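Local coordinates for uncharacterized protein (Methanosarcina mazei, PDB 3R6A) that is of unknown function but belongs to the glyoxalase/bleomycin resistance protein/dioxygenase superfamily, with a mixed beta-sheet flanked by helices, at residues D74-F79 and E114-H118. Residues are numbered along the deposited sequence; the frame is centred on the assembly and turned at random.
Sequences DSLDKF and EYVEH
L76 lies over the backbone and base of Y115, its CD2 3.5 Å from Y115 O and 3.6 Å from Y115 CB; chi1 is m and chi2 t, with CB sideways and the end nearer the strand. It opens helix 76-84, which packs on one face of the sheet. Segment 114-118 is the extended end of strand 112-118, parallel to strand 69-73 and antiparallel to 100-106; Y115 and E117 direct CA-to-CB toward the helix start, V116 away from it. The CA atoms come nearest at D74 and E117, 6.0 Å apart. E117 (chi1 and chi2 t) reaches out so that OE1 accepts a nearly straight hydrogen bond from L76 N (2.7 Å, 171°), while its CG lies 3.7 Å from D74 O. S75, extended (phi/psi -144/113, chi1 t) before helical L76-F79, is the N-cap, its OG taking a weak bond from K78 N at 3.4 Å. F79 (chi1 m) meets Y115 (chi1 m) obliquely, centroids 5.8 Å apart and planes at 41°, with F79 CD1 3.9 Å from Y115 CE1. L27 of the second subunit packs on the side chains of F79 and Y115, and Y115 OH is hydrogen-bonded to H107. The contact joins the beta-alpha turn of a βαβββ module, as in this superfamily, to its last strand: a strand carboxylate holds a first-turn amide that lacks a helical acceptor, beside an apolar seam.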
ATOM      1  N   ASP B  74       2.271  14.112  10.103  1.00 22.02           N
ATOM      2  CA  ASP B  74       2.715  14.903  11.242  1.00 27.66           C
ATOM      3  C   ASP B  74       1.534  15.543  11.972  1.00 28.42           C
ATOM      4  O   ASP B  74       1.525  15.622  13.201  1.00 29.53           O
ATOM      5  CB  ASP B  74       3.691  15.986  10.770  1.00 29.89           C
ATOM      6  CG  ASP B  74       3.021  17.053   9.924  1.00 33.31           C
ATOM      7  OD1 ASP B  74       2.076  16.723   9.175  1.00 35.42           O
ATOM      8  OD2 ASP B  74       3.449  18.225   9.998  1.00 37.18           O
ATOM      9  N   SER B  75       0.533  15.983  11.216  1.00 29.20           N
ATOM     10  CA  SER B  75      -0.632  16.631  11.808  1.00 29.62           C
ATOM     11  C   SER B  75      -1.950  16.315  11.104  1.00 27.05           C
ATOM     12  O   SER B  75      -2.160  16.722   9.963  1.00 29.13           O
ATOM     13  CB  SER B  75      -0.417  18.147  11.815  1.00 29.86           C
ATOM     14  OG  SER B  75      -1.606  18.837  12.162  1.00 33.38           O
ATOM     15  N   LEU B  76      -2.845  15.606  11.788  1.00 25.37           N
ATOM     16  CA  LEU B  76      -4.143  15.269  11.200  1.00 23.55           C
ATOM     17  C   LEU B  76      -4.943  16.514  10.853  1.00 24.24           C
ATOM     18  O   LEU B  76      -5.543  16.599   9.786  1.00 22.36           O
ATOM     19  CB  LEU B  76      -5.003  14.438  12.154  1.00 22.96           C
ATOM     20  CG  LEU B  76      -4.854  12.930  12.325  1.00 23.19           C
ATOM     21  CD1 LEU B  76      -6.094  12.421  13.066  1.00 20.35           C
ATOM     22  CD2 LEU B  76      -4.723  12.236  10.980  1.00 20.82           C
ATOM     23  N   ASP B  77      -4.961  17.471  11.773  1.00 24.99           N
ATOM     24  CA  ASP B  77      -5.722  18.697  11.579  1.00 26.91           C
ATOM     25  C   ASP B  77      -5.380  19.449  10.299  1.00 26.03           C
ATOM     26  O   ASP B  77      -6.277  19.920   9.601  1.00 26.41           O
ATOM     27  CB  ASP B  77      -5.551  19.605  12.795  1.00 31.28           C
ATOM     28  CG  ASP B  77      -5.907  18.904  14.087  1.00 34.98           C
ATOM     29  OD1 ASP B  77      -7.002  18.306  14.151  1.00 37.07           O
ATOM     30  OD2 ASP B  77      -5.095  18.944  15.036  1.00 39.25           O
ATOM     31  N   LYS B  78      -4.094  19.565   9.990  1.00 25.39           N
ATOM     32  CA  LYS B  78      -3.674  20.261   8.779  1.00 26.87           C
ATOM     33  C   LYS B  78      -4.210  19.550   7.538  1.00 25.59           C
ATOM     34  O   LYS B  78      -4.697  20.188   6.601  1.00 23.65           O
ATOM     35  CB  LYS B  78      -2.146  20.338   8.716  1.00 29.55           C
ATOM     36  CG  LYS B  78      -1.589  21.751   8.876  1.00 35.70           C
ATOM     37  CD  LYS B  78      -2.008  22.386  10.191  1.00 38.63           C
ATOM     38  CE  LYS B  78      -1.343  21.716  11.385  1.00 41.58           C
ATOM     39  NZ  LYS B  78      -1.746  22.353  12.674  1.00 42.83           N
ATOM     40  N   PHE B  79      -4.123  18.224   7.540  1.00 22.95           N
ATOM     41  CA  PHE B  79      -4.609  17.429   6.414  1.00 21.22           C
ATOM     42  C   PHE B  79      -6.128  17.460   6.321  1.00 21.07           C
ATOM     43  O   PHE B  79      -6.686  17.500   5.229  1.00 20.54           O
ATOM     44  CB  PHE B  79      -4.120  15.980   6.536  1.00 20.41           C
ATOM     45  CG  PHE B  79      -2.724  15.774   6.023  1.00 18.51           C
ATOM     46  CD1 PHE B  79      -2.492  15.592   4.663  1.00 18.51           C
ATOM     47  CD2 PHE B  79      -1.635  15.808   6.890  1.00 19.47           C
ATOM     48  CE1 PHE B  79      -1.197  15.450   4.168  1.00 17.51           C
ATOM     49  CE2 PHE B  79      -0.332  15.667   6.406  1.00 18.44           C
ATOM     50  CZ  PHE B  79      -0.113  15.488   5.043  1.00 17.27           C
ATOM     51  N   GLU B 114      -6.599   5.901   5.277  1.00 12.54           N
ATOM     52  CA  GLU B 114      -6.572   6.091   6.719  1.00 14.05           C
ATOM     53  C   GLU B 114      -5.393   7.006   7.029  1.00 14.39           C
ATOM     54  O   GLU B 114      -4.259   6.716   6.641  1.00 15.47           O
ATOM     55  CB  GLU B 114      -6.386   4.762   7.454  1.00 15.19           C
ATOM     56  CG  GLU B 114      -6.181   4.942   8.946  1.00 18.05           C
ATOM     57  CD  GLU B 114      -5.826   3.650   9.648  1.00 23.04           C
ATOM     58  OE1 GLU B 114      -5.050   2.857   9.070  1.00 19.12           O
ATOM     59  OE2 GLU B 114      -6.313   3.438  10.780  1.00 24.34           O
ATOM     60  N   TYR B 115      -5.667   8.123   7.692  1.00 12.14           N
ATOM     61  CA  TYR B 115      -4.619   9.067   8.078  1.00 12.18           C
ATOM     62  C   TYR B 115      -4.344   8.853   9.562  1.00 11.69           C
ATOM     63  O   TYR B 115      -5.263   8.865  10.384  1.00 12.66           O
ATOM     64  CB  TYR B 115      -5.077  10.507   7.834  1.00 12.06           C
ATOM     65  CG  TYR B 115      -5.102  10.891   6.375  1.00 12.92           C
ATOM     66  CD1 TYR B 115      -4.086  11.668   5.821  1.00 13.32           C
ATOM     67  CD2 TYR B 115      -6.144  10.477   5.542  1.00 13.05           C
ATOM     68  CE1 TYR B 115      -4.106  12.031   4.479  1.00 12.06           C
ATOM     69  CE2 TYR B 115      -6.172  10.832   4.196  1.00 12.65           C
ATOM     70  CZ  TYR B 115      -5.151  11.614   3.673  1.00 12.96           C
ATOM     71  OH  TYR B 115      -5.190  12.011   2.355  1.00 13.47           O
ATOM     72  N   VAL B 116      -3.077   8.660   9.907  1.00 12.97           N
ATOM     73  CA  VAL B 116      -2.717   8.415  11.296  1.00 15.04           C
ATOM     74  C   VAL B 116      -1.665   9.387  11.799  1.00 16.22           C
ATOM     75  O   VAL B 116      -0.746   9.756  11.071  1.00 15.79           O
ATOM     76  CB  VAL B 116      -2.177   6.982  11.467  1.00 16.51           C
ATOM     77  CG1 VAL B 116      -1.833   6.722  12.927  1.00 21.73           C
ATOM     78  CG2 VAL B 116      -3.203   5.979  10.967  1.00 19.00           C
ATOM     79  N   GLU B 117      -1.811   9.794  13.054  1.00 17.76           N
ATOM     80  CA  GLU B 117      -0.870  10.698  13.695  1.00 21.16           C
ATOM     81  C   GLU B 117      -0.417   9.980  14.961  1.00 23.02           C
ATOM     82  O   GLU B 117      -1.239   9.612  15.794  1.00 21.57           O
ATOM     83  CB  GLU B 117      -1.562  12.011  14.063  1.00 24.29           C
ATOM     84  CG  GLU B 117      -0.638  13.064  14.651  1.00 30.50           C
ATOM     85  CD  GLU B 117      -1.394  14.288  15.135  1.00 33.51           C
ATOM     86  OE1 GLU B 117      -2.050  14.956  14.308  1.00 33.09           O
ATOM     87  OE2 GLU B 117      -1.336  14.579  16.349  1.00 37.26           O
ATOM     88  N   HIS B 118       0.885   9.758  15.092  1.00 24.73           N
ATOM     89  CA  HIS B 118       1.421   9.079  16.263  1.00 28.51           C
ATOM     90  C   HIS B 118       1.781  10.077  17.359  1.00 31.34           C
ATOM     91  O   HIS B 118       2.333  11.145  17.086  1.00 32.20           O
ATOM     92  CB  HIS B 118       2.660   8.263  15.875  1.00 28.44           C
ATOM     93  CG  HIS B 118       2.348   6.994  15.143  1.00 28.97           C
ATOM     94  ND1 HIS B 118       3.301   6.289  14.442  1.00 30.12           N
ATOM     95  CD2 HIS B 118       1.198   6.288  15.033  1.00 28.32           C
ATOM     96  CE1 HIS B 118       2.752   5.201  13.929  1.00 29.24           C
ATOM     97  NE2 HIS B 118       1.478   5.176  14.273  1.00 30.60           N
TER